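Local coordinates for protein D-alanyl transferase DltD (Enterococcus faecium TX0133A04, PDB 6PFX) that probably transfers D-alanine onto lipoteichoic acid in the cell envelope of a Gram-positive bacterium, at residues Val58-Glu61 / Asn66-Pro69; Pro75-Leu80 / Asn118-Glu123; Met85-Gly90 / Tyr127-Ser132. All blocks are in the same frame, centred on the assembly; numbering follows the deposited sequence.

Contact 1: residues Val58-Glu61 / Asn66-Pro69; sequences VLAE and NYRP
A60 meets Y67 and P69 through a single methyl group. Its CB points from helix 56-62 at the chain that enters strand 68-71. The two backbones come nearest at A60 and R68, whose CA atoms lie 6.4 Å apart. That short spacing suits the small side chain on the helix.

Y67 touches the methyl twice, once with its ring and once with its backbone. The ring comes from the phenol end, and CE2 of Y67 lies 3.8 Å from CB of A60. CZ of Y67 follows at 4.0 Å from the same CB. The methyl meets the ring obliquely. The carbonyl O of Y67 is 3.7 Å from CB of A60. The first torsion of Y67 sets this up. CG lies between the backbone N and the carbonyl carbon (chi1 65°), which swings the ring back toward the helix. The hydroxyl of Y67 is hydrogen-bonded to R65, in the turn between the two segments. This bond ties down the far end of the ring.

P69 adds a third, looser surface. Its CD stands 4.1 Å from CB of A60. The side chains meet through apolar atoms, and the contact is buried. Nearby charges do not join it: OE1 of E61 is 5.6 Å from NE of R68, too far to pair. On the sheet side, Y67 touches I40 and P69 touches F42. I361 and L365 of helix 351-365 also pack on Y67. The arrangement is typical of a beta-alpha-beta unit, here strand 39-43, helix 56-62 and strand 68-71, with the connecting helix lying against an outermost strand of a parallel sheet.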
# COMPACT_ATOMS: atom_id res chain seq x y z
N VAL A 58 9.80 -10.83 9.50
CA VAL A 58 10.94 -11.53 10.08
C VAL A 58 11.27 -10.97 11.46
O VAL A 58 11.45 -11.72 12.42
CB VAL A 58 12.16 -11.49 9.14
CG1 VAL A 58 13.32 -12.27 9.80
CG2 VAL A 58 11.83 -12.03 7.77
N LEU A 59 11.33 -9.64 11.58
CA LEU A 59 11.61 -9.06 12.89
C LEU A 59 10.54 -9.43 13.91
O LEU A 59 10.85 -9.76 15.06
CB LEU A 59 11.74 -7.55 12.77
CG LEU A 59 12.93 -7.07 11.93
CD1 LEU A 59 12.84 -5.57 11.75
CD2 LEU A 59 14.26 -7.47 12.56
N ALA A 60 9.26 -9.36 13.52
CA ALA A 60 8.20 -9.67 14.47
C ALA A 60 8.32 -11.10 14.98
O ALA A 60 8.10 -11.36 16.17
CB ALA A 60 6.84 -9.44 13.82
N GLU A 61 8.64 -12.04 14.09
CA GLU A 61 8.75 -13.44 14.48
C GLU A 61 9.99 -13.68 15.34
O GLU A 61 9.90 -14.31 16.40
CB GLU A 61 8.78 -14.31 13.22
CG GLU A 61 9.12 -15.77 13.47
CD GLU A 61 8.97 -16.63 12.22
OE1 GLU A 61 7.87 -16.63 11.63
OE2 GLU A 61 9.96 -17.28 11.83
N ASN A 66 4.09 -9.18 19.72
CA ASN A 66 2.69 -9.47 19.96
C ASN A 66 1.80 -9.26 18.74
O ASN A 66 0.57 -9.17 18.88
CB ASN A 66 2.19 -8.62 21.13
CG ASN A 66 0.92 -9.15 21.75
OD1 ASN A 66 0.71 -10.36 21.81
ND2 ASN A 66 0.06 -8.25 22.21
N TYR A 67 2.38 -9.16 17.55
CA TYR A 67 1.62 -9.03 16.32
C TYR A 67 2.32 -9.82 15.22
O TYR A 67 3.52 -10.14 15.31
CB TYR A 67 1.49 -7.56 15.86
CG TYR A 67 2.81 -6.95 15.50
CD1 TYR A 67 3.62 -6.39 16.47
CD2 TYR A 67 3.27 -6.96 14.18
CE1 TYR A 67 4.85 -5.84 16.15
CE2 TYR A 67 4.49 -6.43 13.86
CZ TYR A 67 5.28 -5.88 14.85
OH TYR A 67 6.51 -5.33 14.56
N ARG A 68 1.56 -10.11 14.16
CA ARG A 68 2.07 -10.60 12.89
C ARG A 68 1.54 -9.75 11.76
O ARG A 68 0.32 -9.52 11.65
CB ARG A 68 1.62 -12.06 12.73
CG ARG A 68 2.09 -12.72 11.46
CD ARG A 68 1.77 -14.23 11.41
NE ARG A 68 2.53 -15.02 12.38
CZ ARG A 68 2.05 -15.46 13.54
NH1 ARG A 68 0.81 -15.18 13.90
NH2 ARG A 68 2.82 -16.18 14.34
N PRO A 69 2.40 -9.22 10.89
CA PRO A 69 1.88 -8.48 9.73
C PRO A 69 1.02 -9.39 8.86
O PRO A 69 1.31 -10.57 8.68
CB PRO A 69 3.14 -8.02 8.99
CG PRO A 69 4.25 -8.12 10.01
CD PRO A 69 3.88 -9.25 10.92

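Contact 2: residues Pro75-Leu80 / Asn118-Glu123; sequences PGTQSL and NTYYSE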
# COMPACT_ATOMS: atom_id res chain seq x y z
N PRO A 75 2.35 -6.66 -6.30
CA PRO A 75 2.81 -5.85 -7.44
C PRO A 75 1.64 -5.21 -8.17
O PRO A 75 0.74 -5.90 -8.67
CB PRO A 75 3.56 -6.86 -8.32
CG PRO A 75 4.02 -7.89 -7.37
CD PRO A 75 2.90 -8.02 -6.36
N GLY A 76 1.63 -3.89 -8.20
CA GLY A 76 0.59 -3.15 -8.88
C GLY A 76 -0.61 -2.77 -8.05
O GLY A 76 -1.54 -2.16 -8.59
N THR A 77 -0.65 -3.12 -6.76
CA THR A 77 -1.73 -2.64 -5.90
C THR A 77 -1.45 -1.18 -5.53
O THR A 77 -0.39 -0.88 -4.96
CB THR A 77 -1.90 -3.48 -4.64
OG1 THR A 77 -0.70 -3.48 -3.86
CG2 THR A 77 -2.29 -4.90 -5.00
N GLN A 78 -2.37 -0.28 -5.89
CA GLN A 78 -2.29 1.13 -5.52
C GLN A 78 -3.51 1.50 -4.68
O GLN A 78 -4.14 0.62 -4.09
CB GLN A 78 -2.15 2.01 -6.78
CG GLN A 78 -1.01 1.54 -7.69
CD GLN A 78 -0.55 2.52 -8.79
OE1 GLN A 78 0.37 2.20 -9.55
NE2 GLN A 78 -1.16 3.71 -8.88
N SER A 79 -3.85 2.79 -4.58
CA SER A 79 -4.79 3.19 -3.54
C SER A 79 -6.20 2.65 -3.77
O SER A 79 -6.88 2.25 -2.82
CB SER A 79 -4.83 4.72 -3.38
OG SER A 79 -3.59 5.19 -2.88
N LEU A 80 -6.67 2.65 -5.03
CA LEU A 80 -8.02 2.20 -5.32
C LEU A 80 -8.19 0.73 -4.92
O LEU A 80 -9.15 0.37 -4.23
CB LEU A 80 -8.32 2.41 -6.80
CG LEU A 80 -9.78 2.34 -7.23
CD1 LEU A 80 -9.90 3.02 -8.58
CD2 LEU A 80 -10.23 0.92 -7.33
N ASN A 118 -7.07 -4.00 -13.45
CA ASN A 118 -7.74 -5.22 -13.88
C ASN A 118 -7.27 -6.43 -13.09
O ASN A 118 -8.06 -7.34 -12.81
CB ASN A 118 -7.51 -5.45 -15.38
CG ASN A 118 -8.23 -4.44 -16.25
OD1 ASN A 118 -9.13 -3.73 -15.80
ND2 ASN A 118 -7.84 -4.37 -17.52
N THR A 119 -5.99 -6.48 -12.73
CA THR A 119 -5.47 -7.64 -12.01
C THR A 119 -6.17 -7.83 -10.67
O THR A 119 -6.45 -8.96 -10.26
CB THR A 119 -3.96 -7.51 -11.79
OG1 THR A 119 -3.31 -7.49 -13.06
CG2 THR A 119 -3.43 -8.66 -10.96
N TYR A 120 -6.45 -6.73 -9.97
CA TYR A 120 -7.00 -6.81 -8.62
C TYR A 120 -8.48 -6.47 -8.55
O TYR A 120 -9.07 -6.62 -7.48
CB TYR A 120 -6.20 -5.92 -7.68
CG TYR A 120 -4.77 -6.37 -7.58
CD1 TYR A 120 -4.42 -7.38 -6.69
CD2 TYR A 120 -3.79 -5.84 -8.40
CE1 TYR A 120 -3.11 -7.82 -6.59
CE2 TYR A 120 -2.48 -6.28 -8.32
CZ TYR A 120 -2.15 -7.27 -7.41
OH TYR A 120 -0.86 -7.73 -7.30
N TYR A 121 -9.09 -6.06 -9.66
CA TYR A 121 -10.52 -5.76 -9.64
C TYR A 121 -11.28 -6.98 -9.15
O TYR A 121 -11.14 -8.08 -9.69
CB TYR A 121 -11.02 -5.38 -11.03
CG TYR A 121 -12.52 -5.27 -11.08
CD1 TYR A 121 -13.20 -4.32 -10.32
CD2 TYR A 121 -13.27 -6.12 -11.88
CE1 TYR A 121 -14.58 -4.23 -10.36
CE2 TYR A 121 -14.66 -6.04 -11.92
CZ TYR A 121 -15.30 -5.08 -11.16
OH TYR A 121 -16.68 -4.99 -11.19
N SER A 122 -12.09 -6.78 -8.11
CA SER A 122 -12.81 -7.85 -7.43
C SER A 122 -14.29 -7.51 -7.47
O SER A 122 -14.73 -6.54 -6.84
CB SER A 122 -12.36 -7.97 -5.98
OG SER A 122 -13.18 -8.88 -5.28
N GLU A 123 -15.07 -8.29 -8.24
CA GLU A 123 -16.51 -8.11 -8.21
C GLU A 123 -17.05 -8.32 -6.80
O GLU A 123 -17.98 -7.63 -6.37
CB GLU A 123 -17.19 -9.10 -9.16
CG GLU A 123 -17.11 -8.71 -10.63
CD GLU A 123 -17.75 -9.76 -11.53
OE1 GLU A 123 -17.46 -10.96 -11.34
OE2 GLU A 123 -18.54 -9.38 -12.41
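Y120 is gripped by P75 and T77, at its hydroxyl and on one face of its ring. The tight part is the methyl of T77. CG2 of T77 sits almost squarely over the Y120 ring, 3.4 Å from the centroid and 12° off the ring normal. This is a CH-pi contact. The threonine is turned so that both branches are used. OG1 lies between the backbone N and the carbonyl carbon (chi1 59°), where it bonds to the O of G44 and the N of A74. CG2 is thereby held over the ring. On the opposite face lies CG2 of T119, the neighbour of Y120 in the chain. It sits 3.7 Å above the ring plane of Y120, offset toward the rim.

At the edge of the ring the Y120 hydroxyl donates a hydrogen bond to the backbone O of P75, with OH and O 2.8 Å apart. The donor stands above the carbonyl plane, 43° out of it.

The solvent side is looser. P75 is exposed, and its CD comes no nearer than 3.9 Å to OH of Y120. G76 gives only backbone to the contact, and its C is 4.0 Å from CE2 of Y120. Its positive phi, which favours glycine, turns the chain between P75 and T77.

The side chain of P75 touches part of a possible Ser-His-Asp triad (S46, H348, D345), consistent with the SGNH hydrolase clan. The bond to P75 O holds the hydroxyl end in place, while the two methyls limit turning of the ring. Together, bond and CH-pi contact join the P75-T77 loop to the end of helix 114-120, close to a putative active site.

Contact 3: residues Met85-Gly90 / Tyr127-Ser132; sequences MMRSAG and YDWLFS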
# COMPACT_ATOMS: atom_id res chain seq x y z
N MET A 85 -10.00 -3.43 -0.63
CA MET A 85 -9.69 -4.39 0.43
C MET A 85 -10.20 -3.88 1.77
O MET A 85 -10.86 -4.62 2.51
CB MET A 85 -8.19 -4.63 0.49
CG MET A 85 -7.61 -5.22 -0.77
SD MET A 85 -5.84 -5.52 -0.61
CE MET A 85 -5.35 -5.35 -2.33
N MET A 86 -9.91 -2.62 2.10
CA MET A 86 -10.29 -2.08 3.39
C MET A 86 -11.80 -2.06 3.56
O MET A 86 -12.33 -2.46 4.60
CB MET A 86 -9.77 -0.65 3.53
CG MET A 86 -8.28 -0.54 3.62
SD MET A 86 -7.84 1.21 3.73
CE MET A 86 -6.07 1.04 3.68
N ARG A 87 -12.50 -1.54 2.54
CA ARG A 87 -13.95 -1.40 2.60
C ARG A 87 -14.63 -2.75 2.72
O ARG A 87 -15.62 -2.90 3.44
CB ARG A 87 -14.44 -0.65 1.35
CG ARG A 87 -15.94 -0.39 1.29
CD ARG A 87 -16.31 0.77 2.20
NE ARG A 87 -17.74 1.03 2.27
CZ ARG A 87 -18.36 2.12 1.80
NH1 ARG A 87 -17.69 3.10 1.20
NH2 ARG A 87 -19.68 2.22 1.95
N SER A 88 -14.13 -3.76 1.99
CA SER A 88 -14.76 -5.07 2.02
C SER A 88 -14.48 -5.80 3.33
O SER A 88 -15.22 -6.72 3.69
CB SER A 88 -14.27 -5.92 0.84
OG SER A 88 -12.88 -6.20 0.92
N ALA A 89 -13.43 -5.41 4.06
CA ALA A 89 -13.23 -5.95 5.39
C ALA A 89 -14.25 -5.40 6.38
O ALA A 89 -14.50 -6.03 7.41
CB ALA A 89 -11.81 -5.64 5.86
N GLY A 90 -14.84 -4.25 6.08
CA GLY A 90 -15.87 -3.70 6.95
C GLY A 90 -15.41 -3.57 8.38
O GLY A 90 -14.31 -3.06 8.67
N TYR A 127 -19.21 -5.49 -4.98
CA TYR A 127 -20.57 -5.73 -4.53
C TYR A 127 -20.67 -5.58 -3.01
O TYR A 127 -21.67 -5.06 -2.49
CB TYR A 127 -21.03 -7.12 -4.96
CG TYR A 127 -21.19 -7.35 -6.45
CD1 TYR A 127 -20.93 -6.34 -7.37
CD2 TYR A 127 -21.60 -8.59 -6.92
CE1 TYR A 127 -21.08 -6.56 -8.71
CE2 TYR A 127 -21.77 -8.81 -8.27
CZ TYR A 127 -21.50 -7.79 -9.16
OH TYR A 127 -21.64 -8.00 -10.51
N ASP A 128 -19.64 -6.02 -2.28
CA ASP A 128 -19.60 -5.78 -0.85
C ASP A 128 -19.87 -4.31 -0.55
O ASP A 128 -20.66 -3.97 0.34
CB ASP A 128 -18.22 -6.13 -0.28
CG ASP A 128 -18.00 -7.63 -0.06
OD1 ASP A 128 -18.97 -8.41 -0.06
OD2 ASP A 128 -16.82 -8.01 0.11
N TRP A 129 -19.17 -3.42 -1.26
CA TRP A 129 -19.33 -1.99 -1.06
C TRP A 129 -20.75 -1.55 -1.36
O TRP A 129 -21.40 -0.89 -0.55
CB TRP A 129 -18.33 -1.27 -1.96
CG TRP A 129 -18.66 0.14 -2.28
CD1 TRP A 129 -18.85 1.17 -1.39
CD2 TRP A 129 -18.80 0.72 -3.59
NE1 TRP A 129 -19.12 2.34 -2.08
CE2 TRP A 129 -19.09 2.08 -3.42
CE3 TRP A 129 -18.71 0.20 -4.88
CZ2 TRP A 129 -19.29 2.94 -4.50
CZ3 TRP A 129 -18.91 1.06 -5.96
CH2 TRP A 129 -19.20 2.41 -5.76
N LEU A 130 -21.28 -1.96 -2.52
CA LEU A 130 -22.61 -1.53 -2.91
C LEU A 130 -23.66 -1.94 -1.89
O LEU A 130 -24.56 -1.16 -1.56
CB LEU A 130 -22.96 -2.09 -4.29
CG LEU A 130 -22.15 -1.56 -5.46
CD1 LEU A 130 -22.50 -2.28 -6.75
CD2 LEU A 130 -22.35 -0.07 -5.65
N PHE A 131 -23.60 -3.19 -1.41
CA PHE A 131 -24.58 -3.66 -0.43
C PHE A 131 -24.34 -3.07 0.95
O PHE A 131 -25.25 -3.12 1.79
CB PHE A 131 -24.59 -5.19 -0.39
CG PHE A 131 -25.25 -5.82 -1.60
CD1 PHE A 131 -26.64 -5.88 -1.71
CD2 PHE A 131 -24.50 -6.35 -2.63
CE1 PHE A 131 -27.24 -6.44 -2.82
CE2 PHE A 131 -25.11 -6.91 -3.74
CZ PHE A 131 -26.47 -6.96 -3.83
N SER A 132 -23.16 -2.48 1.19
CA SER A 132 -22.84 -1.86 2.46
C SER A 132 -23.34 -0.42 2.55
O SER A 132 -23.53 0.09 3.66
CB SER A 132 -21.31 -1.81 2.66
OG SER A 132 -20.71 -0.71 1.99
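R87 and S88 meet D128, W129 and S132 in a largely polar helix-helix contact within the alpha/beta fold of this SGNH-clan protein. It joins helix 79-89 to helix 123-132. The axes of the short helical segments approach to 8.9 Å and cross at 51°.

R87 does most of the work. Its chain bends at the second torsion (chi2 77°), which brings the guanidinium over the edge of W129. CD1 of W129 lies under the guanidinium face, 3.4 Å from CZ of R87. The two planes stand 78° apart, so edge meets face. NH1 of R87 forms a salt bridge with D140 and a hydrogen bond with Y83. NE1 of W129 bonds to the same D140 oxygen, which locks the pair together.

S88 and D128 touch beside this. CB of S88 is 3.4 Å from OD2 of D128. S88 OG is hydrogen-bonded to K30 and D128 OD1 to W184, so the polar groups of this pair find their partners elsewhere.

S132 closes the contact. Its OG accepts a hydrogen bond from NH2 of R87 at 3.1 Å, and a weak one from NE. The same OG donates to the backbone O of W129 at 2.6 Å, in the carbonyl plane and on a lone pair.

Contact 1 closes first along the chain, before contacts 2 and 3 open. It lies at the edge of the parallel sheet, and strand 68-71 runs on toward helix 79-89. Contacts 2 and 3 then alternate, since both pair helix 79-89 or its approach with the later chain at helices 114-120 and 123-132. Their centres are 14 Å apart, and they touch where CG2 of T77 lies 4.1 Å from CE of M85. Contact 1 is 26 Å from contact 2 and 27 Å from contact 3, centre to centre. Contact 2 holds the loop leading into helix 79-89, and contact 3 its C-terminal part. P75, ahead of the helix, touches the putative triad.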